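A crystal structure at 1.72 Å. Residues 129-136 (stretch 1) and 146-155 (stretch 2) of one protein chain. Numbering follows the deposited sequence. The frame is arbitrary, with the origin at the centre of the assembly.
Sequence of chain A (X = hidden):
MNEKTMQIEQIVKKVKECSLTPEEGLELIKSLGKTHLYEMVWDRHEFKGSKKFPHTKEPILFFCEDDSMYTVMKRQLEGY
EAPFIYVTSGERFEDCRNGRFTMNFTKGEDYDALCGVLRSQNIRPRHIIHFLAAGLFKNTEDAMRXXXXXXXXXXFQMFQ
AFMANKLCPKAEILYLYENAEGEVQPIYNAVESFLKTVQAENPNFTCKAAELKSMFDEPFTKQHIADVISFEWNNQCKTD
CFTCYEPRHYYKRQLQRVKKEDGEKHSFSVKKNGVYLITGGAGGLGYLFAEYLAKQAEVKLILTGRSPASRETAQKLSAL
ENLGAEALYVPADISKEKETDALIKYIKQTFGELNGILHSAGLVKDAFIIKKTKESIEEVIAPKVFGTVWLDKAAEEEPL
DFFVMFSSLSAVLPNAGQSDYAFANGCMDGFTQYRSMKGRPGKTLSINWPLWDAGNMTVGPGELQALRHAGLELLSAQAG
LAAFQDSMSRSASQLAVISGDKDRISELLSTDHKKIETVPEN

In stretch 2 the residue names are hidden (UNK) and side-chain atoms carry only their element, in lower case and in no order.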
ATOM      1  N   ILE A 129       5.984  19.755  -8.657  1.00 25.93           N
ATOM      2  CA  ILE A 129       6.992  18.754  -8.417  1.00 24.91           C
ATOM      3  C   ILE A 129       7.114  18.619  -6.888  1.00 28.03           C
ATOM      4  O   ILE A 129       7.403  19.543  -6.174  1.00 26.28           O
ATOM      5  CB  ILE A 129       8.367  19.022  -9.020  1.00 28.63           C
ATOM      6  CG1 ILE A 129       8.277  19.339 -10.531  1.00 27.55           C
ATOM      7  CG2 ILE A 129       9.343  17.894  -8.652  1.00 29.03           C
ATOM      8  CD1 ILE A 129       7.774  18.249 -11.365  1.00 33.76           C
ATOM      9  N   HIS A 130       6.852  17.400  -6.391  1.00 22.53           N
ATOM     10  CA  HIS A 130       7.020  17.135  -4.987  1.00 23.25           C
ATOM     11  C   HIS A 130       8.196  16.201  -4.837  1.00 24.65           C
ATOM     12  O   HIS A 130       8.141  15.005  -5.206  1.00 24.23           O
ATOM     13  CB  HIS A 130       5.761  16.501  -4.442  1.00 24.11           C
ATOM     14  CG  HIS A 130       5.757  16.367  -2.957  1.00 22.38           C
ATOM     15  ND1 HIS A 130       6.350  15.305  -2.310  1.00 22.76           N
ATOM     16  CD2 HIS A 130       5.175  17.120  -1.988  1.00 25.84           C
ATOM     17  CE1 HIS A 130       6.211  15.444  -1.003  1.00 24.16           C
ATOM     18  NE2 HIS A 130       5.464  16.517  -0.779  1.00 26.65           N
ATOM     19  N   PHE A 131       9.298  16.725  -4.309  1.00 25.61           N
ATOM     20  CA  PHE A 131      10.489  15.924  -4.137  1.00 24.85           C
ATOM     21  C   PHE A 131      11.133  16.111  -2.761  1.00 28.45           C
ATOM     22  O   PHE A 131      12.215  16.700  -2.634  1.00 26.61           O
ATOM     23  CB  PHE A 131      11.507  16.298  -5.241  1.00 25.15           C
ATOM     24  CG  PHE A 131      12.800  15.443  -5.250  1.00 25.66           C
ATOM     25  CD1 PHE A 131      12.824  14.156  -4.804  1.00 27.68           C
ATOM     26  CD2 PHE A 131      13.960  15.962  -5.758  1.00 27.33           C
ATOM     27  CE1 PHE A 131      13.998  13.379  -4.871  1.00 30.18           C
ATOM     28  CE2 PHE A 131      15.123  15.212  -5.817  1.00 30.76           C
ATOM     29  CZ  PHE A 131      15.130  13.910  -5.401  1.00 30.31           C
ATOM     30  N   LEU A 132      10.496  15.558  -1.768  1.00 25.68           N
ATOM     31  CA  LEU A 132      10.951  15.544  -0.395  1.00 24.95           C
ATOM     32  C   LEU A 132      11.353  14.123   0.050  1.00 28.95           C
ATOM     33  O   LEU A 132      12.021  13.963   1.069  1.00 31.45           O
ATOM     34  CB  LEU A 132       9.829  15.924   0.530  1.00 27.13           C
ATOM     35  CG  LEU A 132       9.188  17.281   0.297  1.00 31.25           C
ATOM     36  CD1 LEU A 132       8.162  17.535   1.369  1.00 30.37           C
ATOM     37  CD2 LEU A 132      10.244  18.410   0.230  1.00 30.80           C
ATOM     38  N   ALA A 133      10.884  13.117  -0.687  1.00 29.67           N
ATOM     39  CA  ALA A 133      10.991  11.689  -0.243  1.00 30.21           C
ATOM     40  C   ALA A 133      12.343  11.077  -0.534  1.00 30.03           C
ATOM     41  O   ALA A 133      12.580  10.505  -1.641  1.00 32.26           O
ATOM     42  CB  ALA A 133       9.891  10.849  -0.860  1.00 29.34           C
ATOM     43  N   ALA A 134      13.234  11.252   0.450  1.00 32.03           N
ATOM     44  CA  ALA A 134      14.529  10.628   0.404  1.00 34.74           C
ATOM     45  C   ALA A 134      14.943  10.116   1.755  1.00 34.31           C
ATOM     46  O   ALA A 134      14.246  10.279   2.751  1.00 35.67           O
ATOM     47  CB  ALA A 134      15.588  11.580  -0.244  1.00 36.06           C
ATOM     48  N   GLY A 135      16.070   9.415   1.795  1.00 32.94           N
ATOM     49  CA  GLY A 135      16.495   8.780   3.057  1.00 32.23           C
ATOM     50  C   GLY A 135      16.073   7.310   3.012  1.00 32.99           C
ATOM     51  O   GLY A 135      15.041   6.979   2.395  1.00 29.98           O
ATOM     52  N   LEU A 136      16.878   6.447   3.632  1.00 29.88           N
ATOM     53  CA  LEU A 136      16.657   5.008   3.647  1.00 30.71           C
ATOM     54  C   LEU A 136      15.483   4.645   4.537  1.00 29.39           C
ATOM     55  O   LEU A 136      15.282   5.186   5.619  1.00 27.72           O
ATOM     56  CB  LEU A 136      17.893   4.260   4.197  1.00 32.59           C
ATOM     57  CG  LEU A 136      19.229   4.424   3.437  1.00 37.99           C
ATOM     58  CD1 LEU A 136      20.365   3.618   4.054  1.00 41.27           C
ATOM     59  CD2 LEU A 136      19.033   3.959   2.024  1.00 39.58           C
ATOM     60  N   UNK A 146       9.400  10.013  10.028  1.00 30.27           N
ATOM     61  CA  UNK A 146       9.998  11.021   9.121  1.00 31.43           C
ATOM     62  C   UNK A 146       9.637  10.756   7.687  1.00 28.01           C
ATOM     63  O   UNK A 146       9.306  11.722   6.955  1.00 25.58           O
ATOM     64  n   UNK A 146      14.759  12.210  12.965  1.00 59.00           N
ATOM     65  c   UNK A 146      13.488  12.520  12.252  1.00 58.55           C
ATOM     66  c   UNK A 146      11.504  11.093   9.259  1.00 33.85           C
ATOM     67  c   UNK A 146      11.870  11.549  10.653  1.00 41.53           C
ATOM     68  c   UNK A 146      13.350  11.863  10.859  1.00 51.35           C
ATOM     69  N   UNK A 147       9.665   9.469   7.278  1.00 25.88           N
ATOM     70  CA  UNK A 147       9.324   9.153   5.879  1.00 24.70           C
ATOM     71  C   UNK A 147       7.845   9.518   5.585  1.00 23.31           C
ATOM     72  O   UNK A 147       7.529  10.099   4.558  1.00 24.35           O
ATOM     73  c   UNK A 147      11.121   7.353   5.496  1.00 25.27           C
ATOM     74  c   UNK A 147      11.357   6.129   4.662  1.00 24.96           C
ATOM     75  n   UNK A 147      12.387   6.163   3.861  1.00 25.16           N
ATOM     76  o   UNK A 147      10.525   5.192   4.668  1.00 25.99           O
ATOM     77  c   UNK A 147       9.607   7.723   5.521  1.00 24.70           C
ATOM     78  N   UNK A 148       6.963   9.226   6.538  1.00 25.91           N
ATOM     79  CA  UNK A 148       5.534   9.532   6.349  1.00 25.08           C
ATOM     80  C   UNK A 148       5.340  11.038   6.281  1.00 26.41           C
ATOM     81  O   UNK A 148       4.582  11.553   5.417  1.00 26.52           O
ATOM     82  c   UNK A 148       4.198   6.867   8.796  1.00 26.45           C
ATOM     83  c   UNK A 148       4.609   7.380   7.415  1.00 26.07           C
ATOM     84  c   UNK A 148       4.719   8.913   7.459  1.00 26.54           C
ATOM     85  c   UNK A 148       3.582   6.985   6.363  1.00 26.43           C
ATOM     86  N   UNK A 149       6.057  11.780   7.114  1.00 25.94           N
ATOM     87  CA  UNK A 149       5.954  13.263   6.986  1.00 28.87           C
ATOM     88  C   UNK A 149       6.438  13.844   5.669  1.00 29.92           C
ATOM     89  O   UNK A 149       5.855  14.799   5.173  1.00 30.11           O
ATOM     90  c   UNK A 149       6.620  13.952   8.161  1.00 28.54           C
ATOM     91  o   UNK A 149       4.581  13.571   9.311  1.00 34.00           O
ATOM     92  c   UNK A 149       5.788  13.829   9.384  1.00 31.79           C
ATOM     93  n   UNK A 149       6.411  13.955  10.526  1.00 34.01           N
ATOM     94  N   UNK A 150       7.468  13.232   5.092  1.00 26.14           N
ATOM     95  CA  UNK A 150       7.989  13.648   3.809  1.00 28.01           C
ATOM     96  C   UNK A 150       7.127  13.249   2.651  1.00 30.49           C
ATOM     97  O   UNK A 150       7.318  13.763   1.557  1.00 33.78           O
ATOM     98  n   UNK A 150      13.141  14.032   6.108  1.00 51.33           N
ATOM     99  c   UNK A 150      13.112  13.540   4.723  1.00 43.99           C
ATOM    100  c   UNK A 150       9.388  13.079   3.629  1.00 30.59           C
ATOM    101  c   UNK A 150      10.485  13.743   4.529  1.00 32.52           C
ATOM    102  c   UNK A 150      11.773  12.905   4.405  1.00 34.37           C
ATOM    103  N   UNK A 151       6.156  12.360   2.852  1.00 24.47           N
ATOM    104  CA  UNK A 151       5.476  11.773   1.727  1.00 26.75           C
ATOM    105  C   UNK A 151       3.960  11.915   1.935  1.00 25.75           C
ATOM    106  O   UNK A 151       3.382  12.934   1.596  1.00 25.05           O
ATOM    107  c   UNK A 151       5.902  10.315   1.495  1.00 26.69           C
ATOM    108  o   UNK A 151       5.771   9.477   2.669  1.00 24.97           O
ATOM    109  N   UNK A 152       3.338  10.932   2.564  1.00 23.23           N
ATOM    110  CA  UNK A 152       1.881  10.927   2.798  1.00 24.24           C
ATOM    111  C   UNK A 152       1.354  12.173   3.455  1.00 22.21           C
ATOM    112  O   UNK A 152       0.423  12.819   2.927  1.00 25.56           O
ATOM    113  c   UNK A 152       0.033   9.621   4.151  1.00 27.52           C
ATOM    114  c   UNK A 152      -0.069   8.543   5.231  1.00 29.95           C
ATOM    115  c   UNK A 152       1.504   9.693   3.656  1.00 26.22           C
ATOM    116  c   UNK A 152      -0.880   9.417   2.952  1.00 27.61           C
ATOM    117  N   UNK A 153       1.947  12.581   4.570  1.00 23.95           N
ATOM    118  CA  UNK A 153       1.387  13.707   5.257  1.00 24.34           C
ATOM    119  C   UNK A 153       1.619  15.055   4.544  1.00 25.90           C
ATOM    120  O   UNK A 153       0.719  15.884   4.485  1.00 26.73           O
ATOM    121  c   UNK A 153      -0.807  11.515   8.492  1.00 30.88           C
ATOM    122  c   UNK A 153       1.145  12.622   7.547  1.00 28.30           C
ATOM    123  c   UNK A 153      -0.001  10.549   9.066  1.00 31.67           C
ATOM    124  c   UNK A 153      -0.217  12.562   7.743  1.00 30.60           C
ATOM    125  c   UNK A 153       1.910  11.646   8.135  1.00 27.84           C
ATOM    126  o   UNK A 153      -0.510   9.513   9.788  1.00 32.04           O
ATOM    127  c   UNK A 153       1.340  10.599   8.874  1.00 28.29           C
ATOM    128  c   UNK A 153       1.779  13.751   6.721  1.00 24.14           C
ATOM    129  N   UNK A 154       2.786  15.234   3.965  1.00 23.83           N
ATOM    130  CA  UNK A 154       3.080  16.456   3.256  1.00 23.72           C
ATOM    131  C   UNK A 154       2.109  16.557   2.075  1.00 24.59           C
ATOM    132  O   UNK A 154       1.539  17.608   1.772  1.00 25.00           O
ATOM    133  c   UNK A 154       4.530  16.416   2.700  1.00 29.01           C
ATOM    134  o   UNK A 154       4.644  17.552   1.804  1.00 32.83           O
ATOM    135  N   UNK A 155       1.905  15.458   1.389  1.00 25.21           N
ATOM    136  CA  UNK A 155       0.974  15.452   0.249  1.00 26.40           C
ATOM    137  C   UNK A 155      -0.463  15.684   0.673  1.00 25.66           C
ATOM    138  O   UNK A 155      -1.192  16.350  -0.033  1.00 26.16           O
ATOM    139  c   UNK A 155       2.314  13.997  -1.499  1.00 29.07           C
ATOM    140  c   UNK A 155       1.094  14.148  -0.559  1.00 27.54           C
ATOM    141  c   UNK A 155       2.338  14.962  -2.703  1.00 27.90           C
ATOM    142  c   UNK A 155       2.391  12.560  -1.930  1.00 29.06           C
TER
HETATM  143  O   HOH W   1      14.555   8.003   5.582  1.00 42.86           O

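Position 146 carries four carbons in a row ending in a nitrogen, an unbranched chain that stays out of reach of stretch 1; it is a lysine, K146. At position 147 there are three carbons, the third bearing one oxygen and one nitrogen, the pattern of a glutamine, Q147. Its CA-to-CB bond points sideways, but the end of the chain comes nearer to the loop that follows the strand: NE2 of Q147 lies 3.1 Å from O of G135 and 3.5 Å from C of L136. A water accepts a weak hydrogen bond from NE2 of Q147 (3.3 Å to the water oxygen) and donates one to O of L136 (2.9 Å), bridging the two stretches.

Position 148 has four carbons forked at the second and touches nothing on stretch 1; this is L148. Position 149 has two carbons, the second carrying an oxygen and a nitrogen, and its end leads away from the strand: N149. Position 150 again shows four carbons in a row ending in nitrogen, hence K150. Its CB starts toward stretch 1, 4.2 Å from CB of L132, and the chain then leads away, with CD 4.0 Å from O of A134.

One carbon and one oxygen at position 151 identify S151, whose OG donates a 2.7 Å hydrogen bond to O of Q147 within the helix. Position 152, four carbons forked at the second and pointing away, is L152. A six-membered carbon ring bearing an oxygen marks position 153 as Y153, also without contact. Position 154 has one carbon and one oxygen, the latter 2.9 Å from NE2 of H130; with no further atom on its CB, it is S154. Position 155 carries four carbons forked at the second, one of them 3.6 Å from CD2 of H130: L155.

The helix runs roughly antiparallel to the strand, their axes 6.8 Å apart at closest approach, and H130 anchors one end of the contact. The nearly linear hydrogen bond between NE2 of H130 and OG of S154 lies near the plane of the imidazole, leaving its face free for CD2 of L155, which sits 3.8 Å from the ring centroid in a CH-pi contact. L132 packs beside this pair, its CD1 3.5 Å from OG of S154 and its CB 3.5 Å from O of K150. That carbonyl, within the wider pi-type turn at 149-153, is buried without a polar partner. Farther along, G135 adopts backbone angles suited to glycine, and the loop meets Q147.

Stretch 2 146-155: KQLNKSLYSL
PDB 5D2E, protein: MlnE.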